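Carboxypeptidase D (PDB 3MN8) removes C-terminal arginine and lysine from peptides and proteins as a zinc metallocarboxypeptidase, represented here by the active 1B form of its first carboxypeptidase-like domain. Local coordinates at residues N133-Y138 / Q334-I339; N174-D179 / P196-L201. One frame throughout, in Å; residues are numbered along the deposited sequence.

Both contacts are buried, but they share no helix or strand and lie on opposite sides of the chain's centre, with their own centres about 25 Å apart. Contact 1 joins the turn between helix 126-134 and strand 136-140 to the loop leading into the transthyretin-like domain, while contact 2 sets a loop lining the ligand pocket against the start of helix 196-205. Each has a threonine hydroxyl in its central hydrogen bond, accepting from an imidazole in contact 1 and donating to a carboxylate in contact 2. Contact 1 otherwise has the imidazole edge lying beside Ser134; contact 2 adds CH-pi and apolar packing, and its loop carries ligand-binding residues.

Contact 1. Residues N133-Y138 / Q334-I339; sequences NSTDIY and QAHIGI. With NAG (2-acetamido-2-deoxy-beta-D-glucopyranose), chain E.
Ser134 and Thr135 receive the imidazole of His336 at its edge, and the two segments bury 134 Å² between them, summed over both sides. Just ahead of this pair, Asn133 faces elsewhere: its ND2 is covalently bonded to C1 of the N-acetylglucosamine, which is also hydrogen-bonded to Arg82, so the glycan marks the side of the helix end turned away from His336. Ser134 contributes mainly its backbone, with O 3.2 Å from CE1 of His336 and near the ring plane. Its hydroxyl lies farther off, OG standing 3.8 Å from CE1 of His336, and is engaged instead by the carbonyl oxygen of Gln130, a turn back in helix 126-134. Thr135 supplies the specific bond. NE2 of His336 donates to OG1 of Thr135 over 2.7 Å, and the hydroxyl lies just 6° out of the ring plane, as expected for a donor hydrogen directed along that plane. OG1 of Thr135 is also hydrogen-bonded to the carbonyl oxygen of Leu131, so one hydroxyl links the imidazole to the last turn of the helix. On the histidine side, CG turns away from the carbonyl carbon (chi1 -63°), which carries the ring out toward the turn at Thr135. Thr135 and Ala335 both also touch Val94 of strand 93-97. From Asp136 to Tyr138 the chain runs as a strand, its backbone hydrogen-bonded to Val94 on one neighbouring strand and, through Ile137, to Ile80 on the other. Residues 334-339 connect helix 317-333 to strand 339-344, and the contact is thus a domain junction: a helix-to-strand turn of the carboxypeptidase alpha/beta fold is tied to the connection into the C-terminal transthyretin-like domain.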
loop_
_atom_site.group_PDB
_atom_site.type_symbol
_atom_site.label_atom_id
_atom_site.label_comp_id
_atom_site.label_asym_id
_atom_site.label_seq_id
_atom_site.Cartn_x
_atom_site.Cartn_y
_atom_site.Cartn_z
ATOM N N ASN A 133 13.082 9.159 -7.430
ATOM C CA ASN A 133 13.418 8.993 -8.834
ATOM C C ASN A 133 12.925 7.657 -9.397
ATOM O O ASN A 133 12.525 7.566 -10.562
ATOM C CB ASN A 133 14.931 9.102 -9.021
ATOM C CG ASN A 133 15.405 10.533 -9.139
ATOM O OD1 ASN A 133 14.643 11.475 -8.915
ATOM N ND2 ASN A 133 16.671 10.704 -9.500
ATOM N N SER A 134 12.941 6.628 -8.556
ATOM C CA SER A 134 12.773 5.256 -9.021
ATOM C C SER A 134 11.404 4.686 -8.714
ATOM O O SER A 134 11.082 3.579 -9.148
ATOM C CB SER A 134 13.838 4.360 -8.387
ATOM O OG SER A 134 13.843 4.510 -6.976
ATOM N N THR A 135 10.609 5.435 -7.957
ATOM C CA THR A 135 9.290 4.962 -7.541
ATOM C C THR A 135 8.225 6.016 -7.749
ATOM O O THR A 135 8.464 7.207 -7.537
ATOM C CB THR A 135 9.262 4.566 -6.053
ATOM O OG1 THR A 135 10.542 4.049 -5.649
ATOM C CG2 THR A 135 8.184 3.520 -5.815
ATOM N N ASP A 136 7.047 5.567 -8.160
ATOM C CA ASP A 136 5.899 6.449 -8.335
ATOM C C ASP A 136 4.985 6.309 -7.127
ATOM O O ASP A 136 4.297 5.292 -6.965
ATOM C CB ASP A 136 5.141 6.066 -9.591
ATOM C CG ASP A 136 4.816 7.253 -10.448
ATOM O OD1 ASP A 136 5.751 7.944 -10.908
ATOM O OD2 ASP A 136 3.616 7.485 -10.677
ATOM N N ILE A 137 4.973 7.333 -6.284
ATOM C CA ILE A 137 4.386 7.197 -4.977
ATOM C C ILE A 137 3.096 7.998 -4.786
ATOM O O ILE A 137 3.036 9.190 -5.094
ATOM C CB ILE A 137 5.400 7.576 -3.911
ATOM C CG1 ILE A 137 6.627 6.640 -3.984
ATOM C CG2 ILE A 137 4.741 7.562 -2.540
ATOM C CD1 ILE A 137 7.875 7.171 -3.242
ATOM N N TYR A 138 2.066 7.324 -4.273
ATOM C CA TYR A 138 0.781 7.950 -3.956
ATOM C C TYR A 138 0.418 7.845 -2.466
ATOM O O TYR A 138 0.420 6.748 -1.878
ATOM C CB TYR A 138 -0.336 7.312 -4.774
ATOM C CG TYR A 138 -0.190 7.475 -6.260
ATOM C CD1 TYR A 138 0.681 6.682 -6.979
ATOM C CD2 TYR A 138 -0.943 8.415 -6.945
ATOM C CE1 TYR A 138 0.800 6.820 -8.339
ATOM C CE2 TYR A 138 -0.833 8.560 -8.300
ATOM C CZ TYR A 138 0.040 7.761 -8.996
ATOM O OH TYR A 138 0.178 7.896 -10.362
ATOM N N GLN A 334 10.891 -1.956 -0.839
ATOM C CA GLN A 334 10.551 -3.343 -1.140
ATOM C C GLN A 334 9.785 -3.456 -2.470
ATOM O O GLN A 334 9.687 -4.535 -3.056
ATOM C CB GLN A 334 9.738 -3.949 0.002
ATOM C CG GLN A 334 10.546 -4.303 1.251
ATOM C CD GLN A 334 11.453 -5.508 1.025
ATOM O OE1 GLN A 334 10.985 -6.630 0.827
ATOM N NE2 GLN A 334 12.754 -5.277 1.053
ATOM N N ALA A 335 9.256 -2.345 -2.963
ATOM C CA ALA A 335 8.647 -2.354 -4.280
ATOM C C ALA A 335 9.717 -2.514 -5.358
ATOM O O ALA A 335 9.437 -2.414 -6.554
ATOM C CB ALA A 335 7.843 -1.087 -4.511
ATOM N N HIS A 336 10.950 -2.763 -4.947
ATOM C CA HIS A 336 12.011 -2.881 -5.933
ATOM C C HIS A 336 12.630 -4.250 -6.002
ATOM O O HIS A 336 13.456 -4.513 -6.877
ATOM C CB HIS A 336 13.062 -1.820 -5.703
ATOM C CG HIS A 336 12.535 -0.433 -5.881
ATOM N ND1 HIS A 336 12.258 0.100 -7.122
ATOM C CD2 HIS A 336 12.207 0.519 -4.977
ATOM C CE1 HIS A 336 11.802 1.333 -6.974
ATOM N NE2 HIS A 336 11.760 1.610 -5.683
ATOM N N ILE A 337 12.202 -5.127 -5.098
ATOM C CA ILE A 337 12.693 -6.495 -5.102
ATOM C C ILE A 337 12.164 -7.270 -6.284
ATOM O O ILE A 337 11.234 -6.838 -6.978
ATOM C CB ILE A 337 12.341 -7.247 -3.809
ATOM C CG1 ILE A 337 10.827 -7.425 -3.692
ATOM C CG2 ILE A 337 12.929 -6.527 -2.590
ATOM C CD1 ILE A 337 10.404 -8.038 -2.377
ATOM N N GLY A 338 12.776 -8.425 -6.506
ATOM C CA GLY A 338 12.355 -9.311 -7.570
ATOM C C GLY A 338 12.802 -8.845 -8.937
ATOM O O GLY A 338 13.963 -8.472 -9.131
ATOM N N ILE A 339 11.870 -8.876 -9.883
ATOM C CA ILE A 339 12.177 -8.560 -11.266
ATOM C C ILE A 339 11.118 -7.679 -11.870
ATOM O O ILE A 339 10.113 -7.333 -11.238
ATOM C CB ILE A 339 12.247 -9.809 -12.158
ATOM C CG1 ILE A 339 10.916 -10.571 -12.073
ATOM C CG2 ILE A 339 13.459 -10.671 -11.791
ATOM C CD1 ILE A 339 10.816 -11.800 -12.973
HETATM C C1 NAG E . 17.013 12.081 -9.282
HETATM C C2 NAG E . 18.499 11.742 -9.392
HETATM C C3 NAG E . 19.374 12.964 -9.643
HETATM C C4 NAG E . 18.744 13.877 -10.693
HETATM C C5 NAG E . 17.275 14.113 -10.377
HETATM C C6 NAG E . 16.620 14.948 -11.461
HETATM C C7 NAG E . 19.094 11.445 -6.973
HETATM C C8 NAG E . 18.292 12.635 -6.514
HETATM N N2 NAG E . 18.956 10.993 -8.226
HETATM O O3 NAG E . 20.652 12.528 -10.067
HETATM O O4 NAG E . 19.419 15.117 -10.747
HETATM O O5 NAG E . 16.599 12.884 -10.352
HETATM O O6 NAG E . 16.438 14.111 -12.584
HETATM O O7 NAG E . 19.858 10.892 -6.182
#

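Contact 2. Residues N174-D179 / P196-L201. With GEM ((2-guanidinoethylmercapto)succinic acid), chain G.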
loop_
_atom_site.group_PDB
_atom_site.type_symbol
_atom_site.label_atom_id
_atom_site.label_comp_id
_atom_site.label_asym_id
_atom_site.label_seq_id
_atom_site.Cartn_x
_atom_site.Cartn_y
_atom_site.Cartn_z
ATOM N N ASN A 174 -13.943 -1.503 5.898
ATOM C CA ASN A 174 -13.059 -2.651 5.796
ATOM C C ASN A 174 -13.866 -3.923 5.810
ATOM O O ASN A 174 -13.326 -5.001 6.060
ATOM C CB ASN A 174 -12.026 -2.678 6.914
ATOM C CG ASN A 174 -10.731 -3.363 6.501
ATOM O OD1 ASN A 174 -10.442 -3.526 5.307
ATOM N ND2 ASN A 174 -9.934 -3.750 7.491
ATOM N N ARG A 175 -15.169 -3.794 5.572
ATOM C CA ARG A 175 -16.004 -4.955 5.246
ATOM C C ARG A 175 -16.734 -4.764 3.922
ATOM O O ARG A 175 -17.500 -5.622 3.499
ATOM C CB ARG A 175 -17.030 -5.247 6.333
ATOM C CG ARG A 175 -16.433 -5.388 7.697
ATOM C CD ARG A 175 -15.281 -6.386 7.739
ATOM N NE ARG A 175 -14.943 -6.645 9.125
ATOM C CZ ARG A 175 -13.885 -6.191 9.789
ATOM N NH1 ARG A 175 -13.762 -6.512 11.064
ATOM N NH2 ARG A 175 -12.952 -5.459 9.207
ATOM N N ASP A 176 -16.482 -3.641 3.260
ATOM C CA ASP A 176 -17.337 -3.222 2.153
ATOM C C ASP A 176 -16.777 -3.505 0.758
ATOM O O ASP A 176 -17.442 -3.244 -0.245
ATOM C CB ASP A 176 -17.670 -1.738 2.295
ATOM C CG ASP A 176 -18.881 -1.340 1.493
ATOM O OD1 ASP A 176 -19.817 -2.155 1.407
ATOM O OD2 ASP A 176 -18.897 -0.212 0.957
ATOM N N PHE A 177 -15.558 -4.036 0.692
ATOM C CA PHE A 177 -14.919 -4.325 -0.591
ATOM C C PHE A 177 -15.356 -5.702 -1.070
ATOM O O PHE A 177 -15.738 -6.540 -0.264
ATOM C CB PHE A 177 -13.386 -4.234 -0.470
ATOM C CG PHE A 177 -12.862 -2.809 -0.374
ATOM C CD1 PHE A 177 -12.953 -2.089 0.825
ATOM C CD2 PHE A 177 -12.290 -2.190 -1.472
ATOM C CE1 PHE A 177 -12.481 -0.785 0.917
ATOM C CE2 PHE A 177 -11.820 -0.886 -1.387
ATOM C CZ PHE A 177 -11.914 -0.183 -0.192
ATOM N N PRO A 178 -15.331 -5.924 -2.391
ATOM C CA PRO A 178 -15.624 -7.240 -2.959
ATOM C C PRO A 178 -14.718 -8.333 -2.360
ATOM O O PRO A 178 -13.507 -8.140 -2.170
ATOM C CB PRO A 178 -15.321 -7.048 -4.449
ATOM C CG PRO A 178 -15.474 -5.574 -4.695
ATOM C CD PRO A 178 -15.050 -4.911 -3.427
ATOM N N ASP A 179 -15.318 -9.483 -2.065
ATOM C CA ASP A 179 -14.594 -10.590 -1.462
ATOM C C ASP A 179 -14.227 -11.610 -2.524
ATOM O O ASP A 179 -15.045 -11.942 -3.383
ATOM C CB ASP A 179 -15.439 -11.252 -0.377
ATOM C CG ASP A 179 -14.635 -12.221 0.472
ATOM O OD1 ASP A 179 -13.499 -11.863 0.858
ATOM O OD2 ASP A 179 -15.135 -13.336 0.758
ATOM N N PRO A 196 -19.553 5.124 -1.127
ATOM C CA PRO A 196 -18.883 6.050 -2.038
ATOM C C PRO A 196 -17.392 5.833 -1.921
ATOM O O PRO A 196 -16.678 5.730 -2.908
ATOM C CB PRO A 196 -19.224 7.421 -1.446
ATOM C CG PRO A 196 -20.494 7.227 -0.747
ATOM C CD PRO A 196 -20.504 5.812 -0.240
ATOM N N GLU A 197 -16.935 5.753 -0.682
ATOM C CA GLU A 197 -15.516 5.748 -0.392
ATOM C C GLU A 197 -14.901 4.472 -0.920
ATOM O O GLU A 197 -13.823 4.486 -1.498
ATOM C CB GLU A 197 -15.288 5.885 1.121
ATOM C CG GLU A 197 -15.746 7.226 1.725
ATOM C CD GLU A 197 -17.209 7.220 2.157
ATOM O OE1 GLU A 197 -17.687 8.278 2.647
ATOM O OE2 GLU A 197 -17.865 6.156 2.015
ATOM N N THR A 198 -15.609 3.370 -0.721
ATOM C CA THR A 198 -15.167 2.075 -1.204
ATOM C C THR A 198 -15.084 2.127 -2.725
ATOM O O THR A 198 -14.030 1.877 -3.313
ATOM C CB THR A 198 -16.163 0.978 -0.800
ATOM O OG1 THR A 198 -16.557 1.139 0.577
ATOM C CG2 THR A 198 -15.560 -0.404 -1.034
ATOM N N ALA A 199 -16.206 2.459 -3.359
ATOM C CA ALA A 199 -16.285 2.541 -4.816
ATOM C C ALA A 199 -15.129 3.349 -5.399
ATOM O O ALA A 199 -14.499 2.933 -6.361
ATOM C CB ALA A 199 -17.630 3.149 -5.250
ATOM N N ALA A 200 -14.864 4.511 -4.814
ATOM C CA ALA A 200 -13.788 5.371 -5.274
ATOM C C ALA A 200 -12.469 4.612 -5.293
ATOM O O ALA A 200 -11.730 4.634 -6.280
ATOM C CB ALA A 200 -13.672 6.598 -4.370
ATOM N N LEU A 201 -12.176 3.934 -4.197
ATOM C CA LEU A 201 -10.903 3.252 -4.067
ATOM C C LEU A 201 -10.831 2.021 -4.942
ATOM O O LEU A 201 -9.787 1.707 -5.517
ATOM C CB LEU A 201 -10.628 2.900 -2.602
ATOM C CG LEU A 201 -9.789 4.031 -2.017
ATOM C CD1 LEU A 201 -10.678 5.117 -1.432
ATOM C CD2 LEU A 201 -8.784 3.507 -1.012
HETATM C C8 GEM G . -8.931 -5.045 11.504
HETATM S S7 GEM G . -7.980 -4.991 10.011
HETATM C C6 GEM G . -6.482 -5.762 10.551
HETATM C C5 GEM G . -6.693 -7.131 11.194
HETATM N N3 GEM G . -7.105 -8.050 10.144
HETATM C C1 GEM G . -7.553 -9.291 10.299
HETATM N N4 GEM G . -7.895 -10.017 9.242
HETATM N N2 GEM G . -7.667 -9.812 11.516
HETATM C C9 GEM G . -10.339 -4.647 11.152
HETATM O O14 GEM G . -10.569 -4.267 9.982
HETATM O O15 GEM G . -11.228 -4.718 12.027
HETATM C C10 GEM G . -8.349 -4.170 12.627
HETATM C C11 GEM G . -8.398 -2.661 12.422
HETATM O O12 GEM G . -7.340 -2.017 12.622
HETATM O O13 GEM G . -9.481 -2.106 12.101
#
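Asp176, Phe177 and Thr198 form the centre of this contact, where the CA atoms of Phe177 and Thr198 are 6.4 Å apart. The polar part is a hydrogen bond from OG1 of Thr198 to OD2 of Asp176, 2.7 Å long. It reaches the oxygen on its anti side, 16° out of the carboxylate plane. The same OD2 is hydrogen-bonded to the backbone N of Gln195, so a single carboxylate oxygen grips the chain at the start of helix 196-205 twice. The apolar part turns on the other branch of Thr198. The methyl CG2, which chi1 of -45° (taken to OG1) sets opposite the backbone N, sits squarely over one face of Phe177, 3.4 Å from the ring centroid and 4° off the normal, a CH-pi contact. At the ring's edge, CZ of Phe177 meets CB of Leu201 at 4.1 Å. Ligand binding occupies the preceding residues: ND2 of Asn174 donates to O14 of the inhibitor at 2.6 Å, and NH2 of Arg175 reaches the same O14 at 2.8 Å. NH1 of Arg175 takes the second oxygen, O15, of that carboxylate, as the Asn-Arg pair of M14 carboxypeptidases holds a substrate's C-terminal carboxylate. NH2 of Arg175 is also hydrogen-bonded to the backbone O of Asn174 from above the carbonyl plane, which may help to orient the guanidinium. Around the contact, Met289 at the start of helix 289-296 touches Phe177 and Leu201, and its N is hydrogen-bonded to OD1 of Asn174; Ala200, on helix 196-205, packs on Leu75 of strand 74-80.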